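Local atomic coordinates of envelope protein (White spot syndrome virus, PDB entry 7DDA), a protein that forms part of the viral envelope and, through this C-terminal domain, probably binds sulfated glycans such as heparin. Residues A[39-44]-A[96-100]; A[43-49]-A[82-87]; A[108-113]-A[165-171]; A[125-129]-A[151-156]. All blocks are in the same frame, centred on the assembly; numbering follows the deposited sequence.

Contact 1 of 4, residues A[39-44]-A[96-100]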
# COMPACT_ATOMS: atom_id res chain seq x y z
N ALA A 39 -10.88 5.11 -9.36
CA ALA A 39 -12.29 5.46 -9.50
C ALA A 39 -12.53 6.89 -9.04
O ALA A 39 -11.80 7.42 -8.20
CB ALA A 39 -13.18 4.51 -8.70
N ASP A 40 -13.57 7.52 -9.57
CA ASP A 40 -13.83 8.92 -9.27
C ASP A 40 -14.61 9.07 -7.97
O ASP A 40 -15.61 8.38 -7.75
CB ASP A 40 -14.59 9.56 -10.42
CG ASP A 40 -14.77 11.04 -10.21
OD1 ASP A 40 -13.83 11.79 -10.54
OD2 ASP A 40 -15.83 11.43 -9.68
N CYS A 41 -14.18 10.00 -7.11
CA CYS A 41 -14.80 10.11 -5.79
C CYS A 41 -16.22 10.68 -5.84
O CYS A 41 -16.97 10.50 -4.88
CB CYS A 41 -13.97 10.99 -4.86
SG CYS A 41 -12.55 10.19 -4.14
N GLU A 42 -16.59 11.37 -6.91
CA GLU A 42 -17.90 11.99 -7.00
C GLU A 42 -18.92 11.11 -7.69
O GLU A 42 -20.04 10.96 -7.20
CB GLU A 42 -17.79 13.34 -7.72
CG GLU A 42 -19.07 14.18 -7.75
CD GLU A 42 -19.96 13.97 -6.51
OE1 GLU A 42 -19.49 14.25 -5.38
OE2 GLU A 42 -21.13 13.56 -6.68
N THR A 43 -18.57 10.51 -8.82
CA THR A 43 -19.52 9.65 -9.52
C THR A 43 -19.37 8.18 -9.17
O THR A 43 -20.31 7.41 -9.38
CB THR A 43 -19.34 9.84 -11.03
OG1 THR A 43 -18.05 9.35 -11.43
CG2 THR A 43 -19.45 11.33 -11.38
N GLY A 44 -18.21 7.78 -8.64
CA GLY A 44 -17.89 6.38 -8.48
C GLY A 44 -17.34 5.70 -9.71
O GLY A 44 -16.87 4.57 -9.60
N LYS A 96 -19.98 9.66 1.32
CA LYS A 96 -20.21 9.03 0.04
C LYS A 96 -20.02 7.54 0.27
O LYS A 96 -19.08 7.14 0.97
CB LYS A 96 -19.19 9.55 -0.96
CG LYS A 96 -19.48 9.29 -2.38
CD LYS A 96 -20.08 10.54 -2.97
CE LYS A 96 -20.39 10.31 -4.40
NZ LYS A 96 -21.62 11.00 -4.83
N LYS A 97 -20.92 6.72 -0.27
CA LYS A 97 -20.77 5.26 -0.18
C LYS A 97 -20.52 4.71 -1.57
O LYS A 97 -21.37 4.84 -2.46
CB LYS A 97 -21.99 4.62 0.47
CG LYS A 97 -21.94 3.12 0.48
CD LYS A 97 -20.81 2.59 1.32
CE LYS A 97 -20.68 1.06 1.16
NZ LYS A 97 -21.98 0.33 1.22
N LEU A 98 -19.34 4.11 -1.78
CA LEU A 98 -18.91 3.63 -3.09
C LEU A 98 -18.75 2.12 -3.02
O LEU A 98 -17.98 1.61 -2.21
CB LEU A 98 -17.58 4.28 -3.50
CG LEU A 98 -17.61 5.80 -3.60
CD1 LEU A 98 -16.26 6.34 -4.05
CD2 LEU A 98 -18.72 6.27 -4.54
N LEU A 99 -19.47 1.41 -3.88
CA LEU A 99 -19.50 -0.04 -3.79
C LEU A 99 -19.08 -0.64 -5.12
O LEU A 99 -19.63 -0.28 -6.17
CB LEU A 99 -20.89 -0.53 -3.37
CG LEU A 99 -21.14 -2.03 -3.39
CD1 LEU A 99 -20.20 -2.73 -2.44
CD2 LEU A 99 -22.59 -2.30 -2.99
N TYR A 100 -18.13 -1.57 -5.07
CA TYR A 100 -17.58 -2.20 -6.26
C TYR A 100 -17.71 -3.71 -6.16
O TYR A 100 -17.79 -4.28 -5.07
CB TYR A 100 -16.12 -1.79 -6.46
CG TYR A 100 -16.06 -0.31 -6.71
CD1 TYR A 100 -16.19 0.20 -8.00
CD2 TYR A 100 -15.96 0.58 -5.65
CE1 TYR A 100 -16.19 1.56 -8.23
CE2 TYR A 100 -15.95 1.95 -5.87
CZ TYR A 100 -16.07 2.43 -7.15
OH TYR A 100 -16.06 3.80 -7.34
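Y100 and K96 reach from strand 96-100 to the turn at 41-44, each making a polar bond across the two sheets of a beta sandwich. The Y100 hydroxyl donates to the backbone carbonyl of G44, with OH 2.5 Å from O, and that oxygen lies in the plane of the ring at its edge. K96 NZ forms a salt bridge with E42 OE2 at 3.2 Å, meeting the carboxylate from above its plane; the two side chains run about perpendicular. The stronger partner of this ammonium is D89, so the lysine spans two carboxylates.

D40 OD2 shapes the turn, accepting from E42 N in an Asx turn and from T43 N in an Asx motif, while OD1 pairs with K160; the backbone bond from G44 N to D40 O closes the same loop. Between the polar ends, the aliphatic chain of K96 passes the carbonyl of C41, its CD 3.6 Å from that O. L98, whose CG stands beside the backbone N (chi1 -60°), sends its two methyls toward the turn, and I152 and L161 pack around it. CD2 of L98 lies 4.0 Å from CA of G44.

Contact 2 of 4, residues A[43-49]-A[82-87]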
# COMPACT_ATOMS: atom_id res chain seq x y z
N THR A 43 -18.57 10.51 -8.82
CA THR A 43 -19.52 9.65 -9.52
C THR A 43 -19.37 8.18 -9.17
O THR A 43 -20.31 7.41 -9.38
CB THR A 43 -19.34 9.84 -11.03
OG1 THR A 43 -18.05 9.35 -11.43
CG2 THR A 43 -19.45 11.33 -11.38
N GLY A 44 -18.21 7.78 -8.64
CA GLY A 44 -17.89 6.38 -8.48
C GLY A 44 -17.34 5.70 -9.71
O GLY A 44 -16.87 4.57 -9.60
N ASP A 45 -17.35 6.36 -10.87
CA ASP A 45 -16.98 5.70 -12.11
C ASP A 45 -15.53 5.25 -12.11
O ASP A 45 -14.64 5.92 -11.58
CB ASP A 45 -17.21 6.63 -13.30
CG ASP A 45 -18.66 6.98 -13.49
OD1 ASP A 45 -19.52 6.35 -12.82
OD2 ASP A 45 -18.94 7.90 -14.29
N ILE A 46 -15.28 4.12 -12.76
CA ILE A 46 -13.94 3.56 -12.85
C ILE A 46 -13.20 4.25 -13.98
O ILE A 46 -13.65 4.26 -15.12
CB ILE A 46 -13.99 2.04 -13.06
CG1 ILE A 46 -14.47 1.37 -11.77
CG2 ILE A 46 -12.64 1.51 -13.49
CD1 ILE A 46 -14.56 -0.12 -11.84
N ASP A 47 -12.05 4.86 -13.65
CA ASP A 47 -11.23 5.53 -14.65
C ASP A 47 -10.19 4.62 -15.27
O ASP A 47 -9.76 4.89 -16.40
CB ASP A 47 -10.51 6.74 -14.05
CG ASP A 47 -11.45 7.84 -13.64
OD1 ASP A 47 -12.57 7.91 -14.18
OD2 ASP A 47 -11.06 8.67 -12.78
N GLU A 48 -9.74 3.59 -14.57
CA GLU A 48 -8.63 2.78 -15.04
C GLU A 48 -8.55 1.50 -14.22
O GLU A 48 -8.76 1.52 -13.00
CB GLU A 48 -7.30 3.55 -14.95
CG GLU A 48 -6.10 2.71 -15.35
CD GLU A 48 -4.79 3.44 -15.24
OE1 GLU A 48 -4.28 3.63 -14.12
OE2 GLU A 48 -4.25 3.82 -16.28
N VAL A 49 -8.23 0.39 -14.90
CA VAL A 49 -7.97 -0.91 -14.30
C VAL A 49 -6.55 -1.30 -14.69
O VAL A 49 -6.30 -1.65 -15.85
CB VAL A 49 -8.99 -1.96 -14.75
CG1 VAL A 49 -8.70 -3.31 -14.09
CG2 VAL A 49 -10.39 -1.50 -14.41
N ILE A 82 -14.02 -5.89 -12.96
CA ILE A 82 -14.23 -4.99 -11.83
C ILE A 82 -15.16 -3.87 -12.29
O ILE A 82 -14.96 -3.29 -13.36
CB ILE A 82 -12.90 -4.42 -11.30
CG1 ILE A 82 -11.94 -5.57 -10.96
CG2 ILE A 82 -13.15 -3.53 -10.08
CD1 ILE A 82 -10.47 -5.16 -10.96
N TYR A 83 -16.17 -3.58 -11.48
CA TYR A 83 -17.24 -2.71 -11.94
C TYR A 83 -17.82 -1.97 -10.75
O TYR A 83 -17.84 -2.49 -9.62
CB TYR A 83 -18.36 -3.49 -12.66
CG TYR A 83 -18.64 -4.82 -12.00
CD1 TYR A 83 -19.57 -4.93 -10.98
CD2 TYR A 83 -17.93 -5.97 -12.36
CE1 TYR A 83 -19.81 -6.13 -10.36
CE2 TYR A 83 -18.16 -7.18 -11.74
CZ TYR A 83 -19.10 -7.25 -10.74
OH TYR A 83 -19.34 -8.45 -10.11
N LYS A 84 -18.28 -0.76 -11.02
CA LYS A 84 -19.07 -0.01 -10.05
C LYS A 84 -20.43 -0.67 -9.87
O LYS A 84 -21.14 -0.93 -10.84
CB LYS A 84 -19.22 1.43 -10.54
CG LYS A 84 -20.15 2.29 -9.73
CD LYS A 84 -20.25 3.66 -10.37
CE LYS A 84 -21.57 4.33 -10.06
NZ LYS A 84 -21.69 5.62 -10.81
N ILE A 85 -20.78 -0.97 -8.63
CA ILE A 85 -22.13 -1.42 -8.35
C ILE A 85 -23.03 -0.24 -7.98
O ILE A 85 -24.17 -0.17 -8.43
CB ILE A 85 -22.11 -2.48 -7.23
CG1 ILE A 85 -21.49 -3.78 -7.73
CG2 ILE A 85 -23.51 -2.73 -6.68
CD1 ILE A 85 -21.24 -4.77 -6.62
N SER A 86 -22.50 0.72 -7.23
CA SER A 86 -23.37 1.71 -6.59
C SER A 86 -22.54 2.87 -6.04
O SER A 86 -21.44 2.67 -5.52
CB SER A 86 -24.17 1.03 -5.47
OG SER A 86 -25.00 1.95 -4.81
N ALA A 87 -23.09 4.08 -6.15
CA ALA A 87 -22.51 5.28 -5.54
C ALA A 87 -23.65 6.13 -5.02
O ALA A 87 -24.45 6.64 -5.81
CB ALA A 87 -21.67 6.07 -6.54
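K84 crosses to the turn at 43-45 on a chain extended from CB to NZ, starting with CG placed opposite the backbone N (chi1 173°). D45 turns its carboxylate to meet it by keeping CG beside its own backbone N (chi1 -64°). NZ of K84 is thereby gripped twice: it donates to the carbonyl O of T43 at 2.7 Å and forms a salt bridge with OD1 of D45 at 3.0 Å. An ST turn lies between these two acceptors, the T43 hydroxyl oxygen OG1 receiving the N-H of D45. The methylenes of K84 run alongside G44, with CD 3.6 Å from the glycine O, and CB of A87 lies 3.4 Å from the O of T43.

Farther along, the contact becomes apolar. I46 extends CD1 over the backbone of the opposing strand, 3.5 Å from the carbonyl O of I82, and the same methyl touches CG2 of I82. V49 CG1 then meets I82 CD1 at 4.0 Å, the two side chains slanting past each other.

Strands 46-49 and 82-87 run roughly antiparallel (155°) with axes 8.6 Å apart, belonging to the outermost strands, within this chain, of the two opposed sheets of the sandwich. V35 and V37 of strand 30-40 back the I46, V49 and I82 cluster, whereas K84 and A87 rest beside Y100 and L98 of strand 95-104.

Contact 3 of 4, residues A[108-113]-A[165-171]; sequences GYTCLC and FFLNCWT
C111 and C169 form a cross-strand disulfide at a non-hydrogen-bonded pair of the antiparallel strands 110-113 and 165-170, joining strand 110-120, outermost of its sheet within this chain, to the C-terminal strand. C111 SG and C169 SG are bonded at 2.0 Å. Hydrogen-bonded pairs flank it on either side, T110 with W170 and L112 with N168; the straightest of their four bonds runs from L112 N to N168 O (2.8 Å, 174°).

On the face opposite the disulfide, the W170 indole folds back across the neighbouring strand, its CG between the backbone N and the carbonyl carbon (chi1 65°). One ring face lies over the O of T110, while L112 brings CG to the ring edge, 3.8 Å from CH2. At the chain terminus T171 places CG2 over the centre of the Y109 ring, 3.5 Å from its centroid, a CH-pi contact. C113 instead meets F165 at the ring edge, SG to CD2 3.7 Å.

The disulfide, F165 and L167 face the sandwich interior, packing on F80 and I82 of strand 80-89 and L102 of strand 95-104. Strand 30-40 flanks 165-170 on its other side, and Y50 of the third subunit packs on L112 and N168.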
# COMPACT_ATOMS: atom_id res chain seq x y z
N GLY A 108 -11.75 -22.66 -13.98
CA GLY A 108 -11.04 -23.60 -13.14
C GLY A 108 -10.66 -23.07 -11.77
O GLY A 108 -10.45 -23.88 -10.85
N TYR A 109 -10.58 -21.76 -11.58
CA TYR A 109 -9.94 -21.19 -10.40
C TYR A 109 -10.93 -20.75 -9.33
O TYR A 109 -12.02 -20.25 -9.63
CB TYR A 109 -9.05 -20.01 -10.78
CG TYR A 109 -7.75 -20.42 -11.44
CD1 TYR A 109 -7.69 -20.75 -12.79
CD2 TYR A 109 -6.57 -20.48 -10.70
CE1 TYR A 109 -6.49 -21.12 -13.38
CE2 TYR A 109 -5.37 -20.84 -11.28
CZ TYR A 109 -5.33 -21.16 -12.62
OH TYR A 109 -4.13 -21.52 -13.19
N THR A 110 -10.53 -20.94 -8.08
CA THR A 110 -11.14 -20.33 -6.92
C THR A 110 -10.19 -19.24 -6.43
O THR A 110 -8.97 -19.38 -6.56
CB THR A 110 -11.37 -21.38 -5.82
OG1 THR A 110 -12.15 -22.45 -6.36
CG2 THR A 110 -12.09 -20.78 -4.61
N CYS A 111 -10.74 -18.14 -5.91
CA CYS A 111 -9.91 -17.00 -5.56
C CYS A 111 -10.23 -16.46 -4.17
O CYS A 111 -11.36 -16.54 -3.69
CB CYS A 111 -10.04 -15.86 -6.56
SG CYS A 111 -9.45 -16.24 -8.23
N LEU A 112 -9.19 -15.91 -3.55
CA LEU A 112 -9.32 -15.00 -2.42
C LEU A 112 -8.95 -13.59 -2.87
O LEU A 112 -8.16 -13.40 -3.80
CB LEU A 112 -8.44 -15.46 -1.26
CG LEU A 112 -8.89 -16.70 -0.49
CD1 LEU A 112 -7.82 -17.05 0.52
CD2 LEU A 112 -10.24 -16.49 0.22
N CYS A 113 -9.54 -12.60 -2.20
CA CYS A 113 -9.30 -11.19 -2.51
C CYS A 113 -9.13 -10.42 -1.21
O CYS A 113 -10.01 -10.46 -0.34
CB CYS A 113 -10.45 -10.61 -3.32
SG CYS A 113 -10.09 -9.00 -4.05
N PHE A 165 -6.49 -4.52 -5.29
CA PHE A 165 -7.02 -5.87 -5.12
C PHE A 165 -5.85 -6.84 -5.12
O PHE A 165 -5.12 -6.92 -6.11
CB PHE A 165 -8.00 -6.22 -6.23
CG PHE A 165 -9.20 -5.33 -6.29
CD1 PHE A 165 -9.14 -4.10 -6.94
CD2 PHE A 165 -10.39 -5.71 -5.72
CE1 PHE A 165 -10.25 -3.28 -7.00
CE2 PHE A 165 -11.49 -4.89 -5.78
CZ PHE A 165 -11.42 -3.68 -6.42
N PHE A 166 -5.70 -7.57 -4.01
CA PHE A 166 -4.64 -8.57 -3.86
C PHE A 166 -5.26 -9.95 -4.03
O PHE A 166 -5.89 -10.47 -3.11
CB PHE A 166 -3.93 -8.41 -2.53
CG PHE A 166 -3.42 -7.01 -2.28
CD1 PHE A 166 -2.37 -6.50 -3.03
CD2 PHE A 166 -4.02 -6.19 -1.35
CE1 PHE A 166 -1.90 -5.22 -2.81
CE2 PHE A 166 -3.56 -4.91 -1.13
CZ PHE A 166 -2.49 -4.43 -1.86
N LEU A 167 -5.05 -10.54 -5.21
CA LEU A 167 -5.76 -11.73 -5.65
C LEU A 167 -4.88 -12.97 -5.51
O LEU A 167 -3.72 -12.98 -5.95
CB LEU A 167 -6.23 -11.54 -7.09
CG LEU A 167 -7.40 -10.56 -7.15
CD1 LEU A 167 -7.49 -9.94 -8.51
CD2 LEU A 167 -8.70 -11.28 -6.83
N ASN A 168 -5.44 -14.01 -4.90
CA ASN A 168 -4.75 -15.28 -4.72
C ASN A 168 -5.67 -16.40 -5.20
O ASN A 168 -6.66 -16.72 -4.53
CB ASN A 168 -4.33 -15.50 -3.26
CG ASN A 168 -3.50 -16.75 -3.07
OD1 ASN A 168 -3.41 -17.29 -1.97
ND2 ASN A 168 -2.92 -17.24 -4.17
N CYS A 169 -5.33 -16.99 -6.34
CA CYS A 169 -6.19 -17.96 -7.01
C CYS A 169 -5.48 -19.29 -7.20
O CYS A 169 -4.26 -19.36 -7.35
CB CYS A 169 -6.64 -17.41 -8.36
SG CYS A 169 -7.45 -15.83 -8.23
N TRP A 170 -6.27 -20.37 -7.22
CA TRP A 170 -5.74 -21.72 -7.35
C TRP A 170 -6.79 -22.62 -8.01
O TRP A 170 -7.96 -22.27 -8.10
CB TRP A 170 -5.33 -22.27 -5.99
CG TRP A 170 -6.48 -22.43 -5.07
CD1 TRP A 170 -7.26 -23.53 -4.95
CD2 TRP A 170 -6.99 -21.47 -4.14
NE1 TRP A 170 -8.24 -23.32 -4.00
CE2 TRP A 170 -8.09 -22.05 -3.49
CE3 TRP A 170 -6.63 -20.16 -3.80
CZ2 TRP A 170 -8.82 -21.39 -2.51
CZ3 TRP A 170 -7.36 -19.50 -2.83
CH2 TRP A 170 -8.44 -20.12 -2.19
N THR A 171 -6.34 -23.79 -8.46
CA THR A 171 -7.23 -24.79 -9.06
C THR A 171 -7.44 -25.97 -8.12
O THR A 171 -6.69 -26.14 -7.15
CB THR A 171 -6.67 -25.32 -10.37
OG1 THR A 171 -5.38 -25.90 -10.12
CG2 THR A 171 -6.51 -24.21 -11.37

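Contact 4 of 4, residues A[125-129]-A[151-156]; sequences MANTN and LIPKQP
An Asx turn in the loop 125-129 sits on the end of strand 151-153, where N127 and N129 bring their carbonyls to P153 and Q155. Within the turn, N127 OD1 accepts the backbone N-H of N129 at 2.8 Å, the donor standing above the plane of the side-chain carbonyl. The backbone O of N127 faces the opposite segment and takes a hydrogen bond from Q155 NE2 at 3.0 Å. That bond is nearly straight (165° at the hydrogen), arrives close to the line of the C=O bond and lies almost in the plane of the Q155 amide.

The same NE2 also donates to the carbonyl of P153 in its own segment, from above that carbonyl plane, so two acceptors fix the rotation of the amide. A bend at chi2 (-70°) folds the glutamine back over its own backbone to make both bonds possible. The segments run in nearly opposite directions and join the loop between strands 110-120 and 131-135 to the exit of strand 145-153, at one end of the beta sandwich. N127 and P153 cross at about a right angle there, the carboxamide carbon CG 3.8 Å from the proline CG. Beyond them, A126 CB approaches P156 CD at 4.1 Å.

This loop also takes part in trimer contacts. T128 OG1 hydrogen-bonds to N129 OD1 of the second subunit, N129 OD1 pairs in turn with T128 OG1 of the third subunit, and N127 ND2 donates to the carbonyl of I124 of that third subunit.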
# COMPACT_ATOMS: atom_id res chain seq x y z
N MET A 125 -5.87 19.12 3.01
CA MET A 125 -6.67 19.62 4.13
C MET A 125 -7.92 18.79 4.41
O MET A 125 -8.58 19.03 5.43
CB MET A 125 -7.11 21.07 3.89
CG MET A 125 -6.00 22.09 3.89
SD MET A 125 -4.64 21.70 4.99
CE MET A 125 -3.38 22.78 4.35
N ALA A 126 -8.30 17.87 3.54
CA ALA A 126 -9.55 17.14 3.71
C ALA A 126 -9.30 15.83 4.45
O ALA A 126 -8.23 15.24 4.36
CB ALA A 126 -10.19 16.86 2.34
N ASN A 127 -10.30 15.39 5.19
CA ASN A 127 -10.25 14.08 5.80
C ASN A 127 -10.19 13.02 4.70
O ASN A 127 -10.96 13.07 3.74
CB ASN A 127 -11.47 13.90 6.69
CG ASN A 127 -11.53 12.55 7.36
OD1 ASN A 127 -10.62 11.73 7.23
ND2 ASN A 127 -12.60 12.32 8.10
N THR A 128 -9.25 12.08 4.81
CA THR A 128 -9.14 11.01 3.82
C THR A 128 -9.25 9.62 4.44
O THR A 128 -8.95 8.64 3.77
CB THR A 128 -7.84 11.11 3.01
OG1 THR A 128 -6.71 11.17 3.89
CG2 THR A 128 -7.84 12.34 2.10
N ASN A 129 -9.69 9.52 5.69
CA ASN A 129 -10.08 8.24 6.24
C ASN A 129 -11.11 7.54 5.34
O ASN A 129 -12.00 8.18 4.77
CB ASN A 129 -10.68 8.43 7.63
CG ASN A 129 -9.63 8.75 8.67
OD1 ASN A 129 -8.43 8.59 8.44
ND2 ASN A 129 -10.07 9.21 9.84
N LEU A 151 -16.83 3.70 2.61
CA LEU A 151 -17.43 4.94 3.08
C LEU A 151 -16.36 6.01 3.04
O LEU A 151 -15.34 5.89 3.72
CB LEU A 151 -17.96 4.79 4.50
CG LEU A 151 -18.71 5.97 5.13
CD1 LEU A 151 -19.92 6.45 4.32
CD2 LEU A 151 -19.10 5.61 6.55
N ILE A 152 -16.55 7.04 2.23
CA ILE A 152 -15.53 8.08 2.18
C ILE A 152 -16.13 9.43 2.58
O ILE A 152 -17.34 9.65 2.40
CB ILE A 152 -14.84 8.18 0.80
CG1 ILE A 152 -15.79 8.75 -0.24
CG2 ILE A 152 -14.30 6.83 0.35
CD1 ILE A 152 -15.10 9.15 -1.53
N PRO A 153 -15.35 10.33 3.17
CA PRO A 153 -15.81 11.71 3.32
C PRO A 153 -15.93 12.36 1.96
O PRO A 153 -15.20 12.01 1.03
CB PRO A 153 -14.72 12.37 4.16
CG PRO A 153 -13.86 11.25 4.67
CD PRO A 153 -13.98 10.16 3.67
N LYS A 154 -16.88 13.30 1.84
CA LYS A 154 -16.95 14.15 0.67
C LYS A 154 -15.58 14.76 0.38
O LYS A 154 -14.92 15.28 1.28
CB LYS A 154 -17.98 15.26 0.89
CG LYS A 154 -18.16 16.22 -0.28
CD LYS A 154 -19.02 17.42 0.17
CE LYS A 154 -18.57 17.93 1.55
NZ LYS A 154 -19.60 18.70 2.35
N GLN A 155 -15.17 14.70 -0.87
CA GLN A 155 -13.86 15.18 -1.29
C GLN A 155 -13.96 16.41 -2.18
O GLN A 155 -15.01 16.68 -2.78
CB GLN A 155 -13.11 14.06 -2.03
CG GLN A 155 -12.94 12.83 -1.18
CD GLN A 155 -11.98 13.07 -0.06
OE1 GLN A 155 -10.99 13.79 -0.22
NE2 GLN A 155 -12.28 12.51 1.10
N PRO A 156 -12.88 17.19 -2.28
CA PRO A 156 -12.85 18.25 -3.29
C PRO A 156 -12.98 17.66 -4.68
O PRO A 156 -12.71 16.48 -4.91
CB PRO A 156 -11.47 18.89 -3.09
CG PRO A 156 -11.08 18.54 -1.70
CD PRO A 156 -11.66 17.17 -1.46

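Overall arrangement
From the N terminus, strand 30-40 leads into the turn at 41-44, which contact 1 joins to strand 95-104, closing a long loop. Contact 2 is nested inside that loop, sharing T43 and G44 with it, and links strands 46-52 and 80-89; together the two bridge the opposed sheets. Contact 3 opens after contact 1 has closed, pairing strand 110-120 with the C-terminal strand within one sheet; contact 4 is nested inside its loop, where it ties the loop before strand 131-135 to the end of strand 145-153. K96 and I152 connect contacts 1 and 4 by a probable backbone hydrogen bond, and I82 touches F165 between contacts 2 and 3. Contacts 3 and 4 both meet the third subunit.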